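Local coordinates for protein sorbitol dehydrogenase (Gluconobacter oxydans, PDB 5ITG) that probably oxidises D-sorbitol to L-sorbose with a nicotinamide cofactor, as a two-domain member of the mannitol dehydrogenase family, at residues A[12-17]-A[247-252]; A[40-45]-A[80-85]. All coordinates share one frame; numbering follows the deposited sequence.

Two nested closures illustrate how a Rossmann-type domain can be tied together by contacts of very different span. From the N terminus the chain first lays down 12-17, whose partner in contact 1, the loop 247-252, comes 230 residues later. Contact 2, where helix 41-46 meets strand 82-87, closes a shorter loop, its nearest ends 35 residues apart, wholly nested in the first and holding strand 56-61 and helix 66-77. The centres of the contacts are 12 Å apart, and both reach the same mixed sheet. They also touch directly: Asp251 OD2 lies 2.6 Å from Ser83 OG, a probable hydrogen bond that links the far segment of contact 1 to the strand of contact 2.

Contact 1 of 2, residues A[12-17]-A[247-252]; sequences ANVQAP and SGLDDD
Val14 and Leu249 reach toward each other tip to tip, with Val14 CG1 3.8 Å from Leu249 CD1 and Val14 CG2 4.0 Å from that same methyl. With CG1 swung opposite the backbone nitrogen (chi1 -176°), both valine branches face the loop, and CG2 also comes within 3.7 Å of Ser247 O. This is the compact, buried part of the contact. Asn13 marks the looser, exposed side: its amide nitrogen ND2 stays 3.7 Å from Ser247 O, so the two residues meet without a hydrogen bond, and no hydrogen bond joins the segments at all. The loop holds its shape from within. Ser247 OG receives Leu249 N at 3.2 Å with an N-H...O angle of 151°, forming an ST turn, and is also hydrogen-bonded to Leu243 O in the preceding helical turn. Gly248, with positive phi (87°), ends the helical run, and Leu249, next in the chain, points toward Val14. Leu10 and Pro11 also touch Leu249. The contact thus joins the N-terminal strand 14-15, which runs parallel to strand 93-106 with Val14 on Val95 and Val97, to the connection between helix 237-247 and strand 255-258.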
loop_
_atom_site.group_PDB
_atom_site.type_symbol
_atom_site.label_atom_id
_atom_site.label_comp_id
_atom_site.label_asym_id
_atom_site.label_seq_id
_atom_site.Cartn_x
_atom_site.Cartn_y
_atom_site.Cartn_z
ATOM N N ALA A 12 13.354 -29.874 -0.060
ATOM C CA ALA A 12 12.128 -30.232 0.648
ATOM C C ALA A 12 11.435 -29.060 1.343
ATOM O O ALA A 12 10.221 -29.081 1.542
ATOM C CB ALA A 12 12.428 -31.327 1.665
ATOM N N ASN A 13 12.205 -28.041 1.707
ATOM C CA ASN A 13 11.661 -26.874 2.402
ATOM C C ASN A 13 11.048 -25.832 1.467
ATOM O O ASN A 13 10.292 -24.964 1.904
ATOM C CB ASN A 13 12.762 -26.210 3.230
ATOM C CG ASN A 13 13.830 -25.571 2.364
ATOM O OD1 ASN A 13 14.429 -26.229 1.509
ATOM N ND2 ASN A 13 14.076 -24.280 2.578
ATOM N N VAL A 14 11.378 -25.915 0.182
ATOM C CA VAL A 14 10.869 -24.963 -0.797
ATOM C C VAL A 14 9.666 -25.511 -1.556
ATOM O O VAL A 14 9.738 -26.582 -2.152
ATOM C CB VAL A 14 11.967 -24.589 -1.813
ATOM C CG1 VAL A 14 11.454 -23.530 -2.772
ATOM C CG2 VAL A 14 13.201 -24.094 -1.080
ATOM N N GLN A 15 8.559 -24.775 -1.532
ATOM C CA GLN A 15 7.358 -25.204 -2.239
ATOM C C GLN A 15 7.423 -24.740 -3.688
ATOM O O GLN A 15 7.978 -23.685 -3.986
ATOM C CB GLN A 15 6.103 -24.628 -1.575
ATOM C CG GLN A 15 4.822 -24.892 -2.360
ATOM C CD GLN A 15 3.588 -24.310 -1.695
ATOM O OE1 GLN A 15 3.572 -23.145 -1.297
ATOM N NE2 GLN A 15 2.538 -25.118 -1.584
ATOM N N ALA A 16 6.856 -25.535 -4.590
ATOM C CA ALA A 16 6.847 -25.189 -6.003
ATOM C C ALA A 16 5.435 -24.791 -6.409
ATOM O O ALA A 16 4.482 -25.001 -5.659
ATOM C CB ALA A 16 7.318 -26.376 -6.833
ATOM N N PRO A 17 5.280 -24.196 -7.599
ATOM C CA PRO A 17 3.941 -23.799 -8.039
ATOM C C PRO A 17 2.989 -24.984 -7.931
ATOM O O PRO A 17 3.292 -26.070 -8.410
ATOM C CB PRO A 17 4.177 -23.366 -9.480
ATOM C CG PRO A 17 5.553 -22.776 -9.414
ATOM C CD PRO A 17 6.300 -23.786 -8.578
ATOM N N SER A 247 17.139 -20.238 1.955
ATOM C CA SER A 247 16.299 -21.075 1.107
ATOM C C SER A 247 17.110 -22.145 0.385
ATOM O O SER A 247 16.596 -23.220 0.082
ATOM C CB SER A 247 15.584 -20.215 0.067
ATOM O OG SER A 247 16.517 -19.655 -0.838
ATOM N N GLY A 248 18.371 -21.834 0.098
ATOM C CA GLY A 248 19.232 -22.776 -0.595
ATOM C C GLY A 248 19.098 -22.654 -2.100
ATOM O O GLY A 248 19.534 -23.535 -2.847
ATOM N N LEU A 249 18.504 -21.549 -2.545
ATOM C CA LEU A 249 18.286 -21.293 -3.964
ATOM C C LEU A 249 19.128 -20.127 -4.460
ATOM O O LEU A 249 19.232 -19.100 -3.791
ATOM C CB LEU A 249 16.810 -20.974 -4.213
ATOM C CG LEU A 249 15.776 -22.003 -3.751
ATOM C CD1 LEU A 249 14.384 -21.390 -3.827
ATOM C CD2 LEU A 249 15.868 -23.255 -4.616
ATOM N N ASP A 250 19.726 -20.285 -5.636
ATOM C CA ASP A 250 20.538 -19.220 -6.213
ATOM C C ASP A 250 19.604 -18.316 -7.012
ATOM O O ASP A 250 19.635 -18.289 -8.241
ATOM C CB ASP A 250 21.622 -19.804 -7.124
ATOM C CG ASP A 250 22.467 -18.730 -7.785
ATOM O OD1 ASP A 250 23.043 -17.893 -7.058
ATOM O OD2 ASP A 250 22.557 -18.724 -9.033
ATOM N N ASP A 251 18.771 -17.579 -6.288
ATOM C CA ASP A 251 17.796 -16.689 -6.891
ATOM C C ASP A 251 18.376 -15.307 -7.150
ATOM O O ASP A 251 18.981 -14.712 -6.271
ATOM C CB ASP A 251 16.588 -16.564 -5.960
ATOM C CG ASP A 251 15.381 -15.947 -6.639
ATOM O OD1 ASP A 251 15.518 -15.432 -7.771
ATOM O OD2 ASP A 251 14.290 -15.975 -6.028
ATOM N N ASP A 252 18.192 -14.803 -8.365
ATOM C CA ASP A 252 18.673 -13.469 -8.707
ATOM C C ASP A 252 17.646 -12.411 -8.297
ATOM O O ASP A 252 17.986 -11.240 -8.105
ATOM C CB ASP A 252 18.925 -13.362 -10.211
ATOM C CG ASP A 252 20.290 -13.880 -10.609
ATOM O OD1 ASP A 252 21.292 -13.270 -10.191
ATOM O OD2 ASP A 252 20.361 -14.894 -11.332
#

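Contact 2 of 2, residues A[40-45]-A[80-85]; sequences HEAFYV and CLYSLT
Ala42, two residues after the N-cap His40 and near the N-terminal start of helix 41-46, meets Tyr82 where its CB methyl comes to 3.3 Å from the phenolic OH. The hydroxyl gets there because Tyr82 holds CG between its backbone N and carbonyl carbon (chi1 60°), which carries the OH at the end of the ring to the helix although the bond to CB does not aim that way. Next comes Phe43, whose CD1 lies 3.8 Å from Leu84 CD2. Its side chain crosses that of Leu84 at about a right angle, and the methyl approaches the ring obliquely. Arg230, in cation-pi contact with Phe43, adds a charged neighbour. Further along, Val45 touches Ile28 of strand 26-31, which places the helix against a second strand of the same sheet. Helix 41-46 thus meets strand 82-87 through one apolar pair, Phe43 with Leu84, and one methyl set against a hydroxyl, Ala42 with Tyr82. No hydrogen bond crosses between the segments; the buried Tyr82 OH, though against Ala42 CB, has its hydrogen-bond partner in Arg38 O. The two segments are therefore held to each other by van der Waals contact.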
loop_
_atom_site.group_PDB
_atom_site.type_symbol
_atom_site.label_atom_id
_atom_site.label_comp_id
_atom_site.label_asym_id
_atom_site.label_seq_id
_atom_site.Cartn_x
_atom_site.Cartn_y
_atom_site.Cartn_z
ATOM N N HIS A 40 2.036 -9.832 -3.696
ATOM C CA HIS A 40 0.623 -9.635 -3.400
ATOM C C HIS A 40 -0.253 -10.118 -4.554
ATOM O O HIS A 40 -0.741 -11.246 -4.523
ATOM C CB HIS A 40 0.378 -8.149 -3.081
ATOM C CG HIS A 40 -1.016 -7.839 -2.629
ATOM N ND1 HIS A 40 -2.019 -7.491 -3.506
ATOM C CD2 HIS A 40 -1.574 -7.827 -1.395
ATOM C CE1 HIS A 40 -3.135 -7.274 -2.831
ATOM N NE2 HIS A 40 -2.892 -7.472 -1.547
ATOM N N GLU A 41 -0.434 -9.293 -5.582
ATOM C CA GLU A 41 -1.261 -9.697 -6.719
ATOM C C GLU A 41 -0.833 -11.051 -7.302
ATOM O O GLU A 41 -1.656 -11.950 -7.488
ATOM C CB GLU A 41 -1.215 -8.642 -7.827
ATOM C CG GLU A 41 -2.230 -8.913 -8.941
ATOM C CD GLU A 41 -2.084 -7.978 -10.124
ATOM O OE1 GLU A 41 -1.762 -6.792 -9.904
ATOM O OE2 GLU A 41 -2.309 -8.423 -11.274
ATOM N N ALA A 42 0.452 -11.198 -7.596
ATOM C CA ALA A 42 0.954 -12.449 -8.157
ATOM C C ALA A 42 0.722 -13.598 -7.183
ATOM O O ALA A 42 0.481 -14.740 -7.587
ATOM C CB ALA A 42 2.446 -12.320 -8.478
ATOM N N PHE A 43 0.791 -13.277 -5.895
ATOM C CA PHE A 43 0.601 -14.248 -4.812
ATOM C C PHE A 43 -0.805 -14.834 -4.809
ATOM O O PHE A 43 -0.977 -16.053 -4.699
ATOM C CB PHE A 43 0.880 -13.566 -3.465
ATOM C CG PHE A 43 0.711 -14.461 -2.274
ATOM C CD1 PHE A 43 1.676 -15.414 -1.959
ATOM C CD2 PHE A 43 -0.402 -14.335 -1.450
ATOM C CE1 PHE A 43 1.540 -16.230 -0.834
ATOM C CE2 PHE A 43 -0.552 -15.145 -0.322
ATOM C CZ PHE A 43 0.423 -16.095 -0.013
ATOM N N TYR A 44 -1.815 -13.974 -4.921
ATOM C CA TYR A 44 -3.201 -14.447 -4.933
ATOM C C TYR A 44 -3.520 -15.236 -6.202
ATOM O O TYR A 44 -4.192 -16.271 -6.148
ATOM C CB TYR A 44 -4.174 -13.269 -4.792
ATOM C CG TYR A 44 -4.247 -12.708 -3.386
ATOM C CD1 TYR A 44 -4.984 -13.355 -2.391
ATOM C CD2 TYR A 44 -3.568 -11.535 -3.047
ATOM C CE1 TYR A 44 -5.046 -12.848 -1.088
ATOM C CE2 TYR A 44 -3.619 -11.018 -1.748
ATOM C CZ TYR A 44 -4.358 -11.677 -0.776
ATOM O OH TYR A 44 -4.398 -11.168 0.504
ATOM N N VAL A 45 -3.033 -14.755 -7.342
ATOM C CA VAL A 45 -3.279 -15.443 -8.599
ATOM C C VAL A 45 -2.663 -16.841 -8.565
ATOM O O VAL A 45 -3.258 -17.810 -9.051
ATOM C CB VAL A 45 -2.707 -14.637 -9.788
ATOM C CG1 VAL A 45 -2.737 -15.475 -11.061
ATOM C CG2 VAL A 45 -3.533 -13.366 -9.980
ATOM N N CYS A 80 11.188 -16.453 -15.640
ATOM C CA CYS A 80 10.314 -15.552 -14.895
ATOM C C CYS A 80 9.925 -16.073 -13.516
ATOM O O CYS A 80 9.078 -15.485 -12.840
ATOM C CB CYS A 80 9.064 -15.223 -15.715
ATOM S SG CYS A 80 9.396 -14.094 -17.097
ATOM N N LEU A 81 10.550 -17.172 -13.101
ATOM C CA LEU A 81 10.295 -17.763 -11.788
ATOM C C LEU A 81 11.122 -17.026 -10.735
ATOM O O LEU A 81 12.237 -16.587 -11.010
ATOM C CB LEU A 81 10.708 -19.238 -11.773
ATOM C CG LEU A 81 9.992 -20.256 -12.662
ATOM C CD1 LEU A 81 10.855 -21.508 -12.763
ATOM C CD2 LEU A 81 8.620 -20.590 -12.095
ATOM N N TYR A 82 10.577 -16.895 -9.532
ATOM C CA TYR A 82 11.289 -16.232 -8.442
ATOM C C TYR A 82 10.823 -16.805 -7.113
ATOM O O TYR A 82 9.759 -17.424 -7.034
ATOM C CB TYR A 82 11.061 -14.716 -8.466
ATOM C CG TYR A 82 9.619 -14.303 -8.328
ATOM C CD1 TYR A 82 8.777 -14.259 -9.437
ATOM C CD2 TYR A 82 9.086 -13.975 -7.083
ATOM C CE1 TYR A 82 7.434 -13.897 -9.313
ATOM C CE2 TYR A 82 7.749 -13.613 -6.945
ATOM C CZ TYR A 82 6.928 -13.576 -8.064
ATOM O OH TYR A 82 5.604 -13.225 -7.933
ATOM N N SER A 83 11.618 -16.618 -6.068
ATOM C CA SER A 83 11.244 -17.150 -4.767
ATOM C C SER A 83 10.669 -16.083 -3.853
ATOM O O SER A 83 11.123 -14.941 -3.832
ATOM C CB SER A 83 12.442 -17.805 -4.080
ATOM O OG SER A 83 13.412 -16.844 -3.721
ATOM N N LEU A 84 9.657 -16.474 -3.097
ATOM C CA LEU A 84 9.016 -15.572 -2.165
ATOM C C LEU A 84 9.059 -16.184 -0.784
ATOM O O LEU A 84 8.474 -17.240 -0.547
ATOM C CB LEU A 84 7.558 -15.315 -2.562
ATOM C CG LEU A 84 6.729 -14.544 -1.522
ATOM C CD1 LEU A 84 7.384 -13.198 -1.236
ATOM C CD2 LEU A 84 5.302 -14.349 -2.035
ATOM N N THR A 85 9.778 -15.529 0.119
ATOM C CA THR A 85 9.867 -15.985 1.495
ATOM C C THR A 85 8.799 -15.207 2.261
ATOM O O THR A 85 8.654 -14.000 2.070
ATOM C CB THR A 85 11.248 -15.671 2.102
ATOM O OG1 THR A 85 12.265 -16.337 1.344
ATOM C CG2 THR A 85 11.318 -16.141 3.554
#